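Local coordinates for hypothetical protein TM0486 (Thermotoga maritima, PDB 1VK8) that binds thiamin and takes part in the response of the cell to oxidative conditions, at the interface of chains A and B. Numbering follows the deposited sequence. Chains: chain A/B, hypothetical protein TM0486.

The interface of chains A and B. Residues chain A 25-28, 31; chain B 25-28, 31.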
ATOM      1  N   ALA A  25      -0.118   4.054 -15.775  1.00  9.58           N
ATOM      2  CA  ALA A  25       0.131   3.029 -16.786  1.00 11.34           C
ATOM      3  C   ALA A  25       0.596   3.750 -18.044  1.00 13.52           C
ATOM      4  O   ALA A  25      -0.184   3.979 -18.943  1.00 13.81           O
ATOM      5  CB  ALA A  25      -1.143   2.237 -17.064  1.00 11.82           C
ATOM      6  N   VAL A  26       1.867   4.154 -18.049  1.00 12.70           N
ATOM      7  CA  VAL A  26       2.513   4.791 -19.196  1.00 13.45           C
ATOM      8  C   VAL A  26       3.918   4.211 -19.289  1.00 12.46           C
ATOM      9  O   VAL A  26       4.400   3.597 -18.352  1.00  9.14           O
ATOM     10  CB  VAL A  26       2.597   6.319 -19.031  1.00 10.95           C
ATOM     11  CG1 VAL A  26       1.195   6.932 -19.013  1.00 13.22           C
ATOM     12  CG2 VAL A  26       3.372   6.699 -17.758  1.00 12.42           C
ATOM     13  N   GLU A  27       4.594   4.409 -20.404  1.00 15.58           N
ATOM     14  CA  GLU A  27       5.941   3.865 -20.540  1.00 17.73           C
ATOM     15  C   GLU A  27       6.860   4.594 -19.554  1.00 16.64           C
ATOM     16  O   GLU A  27       6.562   5.735 -19.202  1.00 17.16           O
ATOM     17  CB  GLU A  27       6.419   3.963 -21.986  1.00 19.60           C
ATOM     18  CG  GLU A  27       6.116   5.286 -22.664  1.00 27.13           C
ATOM     19  CD  GLU A  27       7.098   5.596 -23.775  1.00 41.62           C
ATOM     20  OE1 GLU A  27       7.485   4.649 -24.501  1.00 48.59           O
ATOM     21  OE2 GLU A  27       7.483   6.781 -23.915  1.00 46.96           O
ATOM     22  N   ASP A  28       7.918   3.920 -19.074  1.00 15.54           N
ATOM     23  CA  ASP A  28       8.841   4.427 -18.034  1.00 17.71           C
ATOM     24  C   ASP A  28       9.319   5.860 -18.282  1.00 15.77           C
ATOM     25  O   ASP A  28       9.476   6.626 -17.342  1.00 17.35           O
ATOM     26  CB  ASP A  28      10.091   3.510 -17.881  1.00 22.21           C
ATOM     27  CG  ASP A  28      11.321   4.241 -17.213  1.00 33.01           C
ATOM     28  OD1 ASP A  28      12.094   4.914 -17.942  1.00 50.90           O
ATOM     29  OD2 ASP A  28      11.609   4.201 -15.989  1.00 26.87           O
ATOM     30  N   LEU A  31       6.823   8.437 -16.856  1.00 12.08           N
ATOM     31  CA  LEU A  31       6.365   8.183 -15.502  1.00 13.33           C
ATOM     32  C   LEU A  31       6.598   9.371 -14.574  1.00 14.69           C
ATOM     33  O   LEU A  31       5.675   9.833 -13.904  1.00 12.16           O
ATOM     34  CB  LEU A  31       7.066   6.918 -14.987  1.00 16.00           C
ATOM     35  CG  LEU A  31       6.943   6.504 -13.528  1.00 27.79           C
ATOM     36  CD1 LEU A  31       5.510   6.171 -13.190  1.00 28.04           C
ATOM     37  CD2 LEU A  31       7.869   5.298 -13.286  1.00 34.05           C
TER
ATOM     38  N   ALA B  25       5.382  -0.186 -15.392  1.00  7.66           N
ATOM     39  CA  ALA B  25       5.365   1.062 -16.156  1.00 10.77           C
ATOM     40  C   ALA B  25       5.416   0.696 -17.617  1.00 11.51           C
ATOM     41  O   ALA B  25       6.475   0.613 -18.210  1.00 11.61           O
ATOM     42  CB  ALA B  25       6.531   1.953 -15.764  1.00 13.02           C
ATOM     43  N   VAL B  26       4.239   0.421 -18.161  1.00  9.69           N
ATOM     44  CA  VAL B  26       4.047   0.082 -19.549  1.00 11.77           C
ATOM     45  C   VAL B  26       2.699   0.659 -19.919  1.00 15.03           C
ATOM     46  O   VAL B  26       1.844   0.866 -19.044  1.00 15.14           O
ATOM     47  CB  VAL B  26       4.033  -1.454 -19.767  1.00 12.64           C
ATOM     48  CG1 VAL B  26       5.375  -2.079 -19.414  1.00 12.39           C
ATOM     49  CG2 VAL B  26       2.934  -2.127 -18.943  1.00 13.96           C
ATOM     50  N   GLU B  27       2.484   0.898 -21.203  1.00 20.70           N
ATOM     51  CA  GLU B  27       1.188   1.385 -21.690  1.00 25.24           C
ATOM     52  C   GLU B  27       0.064   0.418 -21.301  1.00 24.74           C
ATOM     53  O   GLU B  27       0.287  -0.781 -21.292  1.00 25.54           O
ATOM     54  CB  GLU B  27       1.231   1.605 -23.214  1.00 28.37           C
ATOM     55  CG  GLU B  27       1.869   0.468 -24.010  1.00 37.14           C
ATOM     56  CD  GLU B  27       1.015   0.032 -25.185  1.00 46.99           C
ATOM     57  OE1 GLU B  27       0.109  -0.811 -24.981  1.00 50.36           O
ATOM     58  OE2 GLU B  27       1.241   0.545 -26.305  1.00 52.88           O
ATOM     59  N   ASP B  28      -1.114   0.953 -20.961  1.00 26.41           N
ATOM     60  CA  ASP B  28      -2.279   0.178 -20.488  1.00 28.85           C
ATOM     61  C   ASP B  28      -2.518  -1.140 -21.244  1.00 28.28           C
ATOM     62  O   ASP B  28      -2.855  -2.156 -20.632  1.00 28.45           O
ATOM     63  CB  ASP B  28      -3.546   1.074 -20.528  1.00 32.23           C
ATOM     64  CG  ASP B  28      -4.876   0.281 -20.471  1.00 39.36           C
ATOM     65  OD1 ASP B  28      -5.261  -0.195 -19.378  1.00 31.77           O
ATOM     66  OD2 ASP B  28      -5.610   0.106 -21.480  1.00 50.44           O
ATOM     67  N   LEU B  31      -0.387  -3.952 -19.774  1.00 27.66           N
ATOM     68  CA  LEU B  31      -0.472  -4.143 -18.324  1.00 31.28           C
ATOM     69  C   LEU B  31      -0.742  -5.593 -17.986  1.00 32.63           C
ATOM     70  O   LEU B  31      -0.131  -6.160 -17.098  1.00 28.40           O
ATOM     71  CB  LEU B  31      -1.638  -3.337 -17.740  1.00 33.66           C
ATOM     72  CG  LEU B  31      -1.353  -2.124 -16.858  1.00 41.37           C
ATOM     73  CD1 LEU B  31      -0.275  -1.231 -17.480  1.00 44.75           C
ATOM     74  CD2 LEU B  31      -2.669  -1.345 -16.613  1.00 41.37           C
TER
HETATM   75  O   HOH W   1      -0.609   3.978 -22.111  1.00 47.29           O
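The backbone carbonyl oxygen O of A:Ala25 is the polar atom best held here, and only lightly: one water grips it, shared with the partner chain. Water 1 lies 3.2 Å from this O of A:Ala25 and 3.3 Å from the backbone N of B:Asp28. The bridge is long, and the angle of 149° at the hydrogen of the B:Asp28 amide makes it somewhat bent. B:Asp28 begins the 3-10 helix 28-30 of its chain, and its N-H is thus a donor at a helix start.

The protein belongs to the thiamine-binding protein family. The site is a two-fold loop-to-loop contact between copies of the segment that follows strand 16-24 and leads into helix 31-43. The backbone contacts recur with the chains exchanged, while side-chain detail varies. The deposited assembly holds four copies, but the coordinates alone do not prove that this pairing is the biological one.

Main chain meets main chain at the centre. The carbonyl O of A:Val26 sits 3.2 Å from the carbonyl carbon C of B:Ala25. It is as near to the N of B:Val26, but that N-H points away, so the pair is not a hydrogen bond. In the twin, the O of B:Val26 lies 3.3 Å from the C of A:Ala25.

The alanine methyls reach across towards the partner's helix start. CB of A:Ala25 comes tip to tip with the delta-methyl CD1 of B:Leu31, at 3.6 Å. The leucine's other methyl, CD2 of B:Leu31, is 3.9 Å from the same CB of A:Ala25, so the forked end of the leucine faces the alanine. B:Leu31 is poorly ordered, and its chi1 of -110° should be read with caution. In A:Leu31 CG is anti to the backbone N (chi1 171°). There the methyls stay farther from B:Ala25, whose CB instead rests 4.1 Å from the backbone CA of A:Asp28. Part of this difference may come from the poor order of B:Leu31.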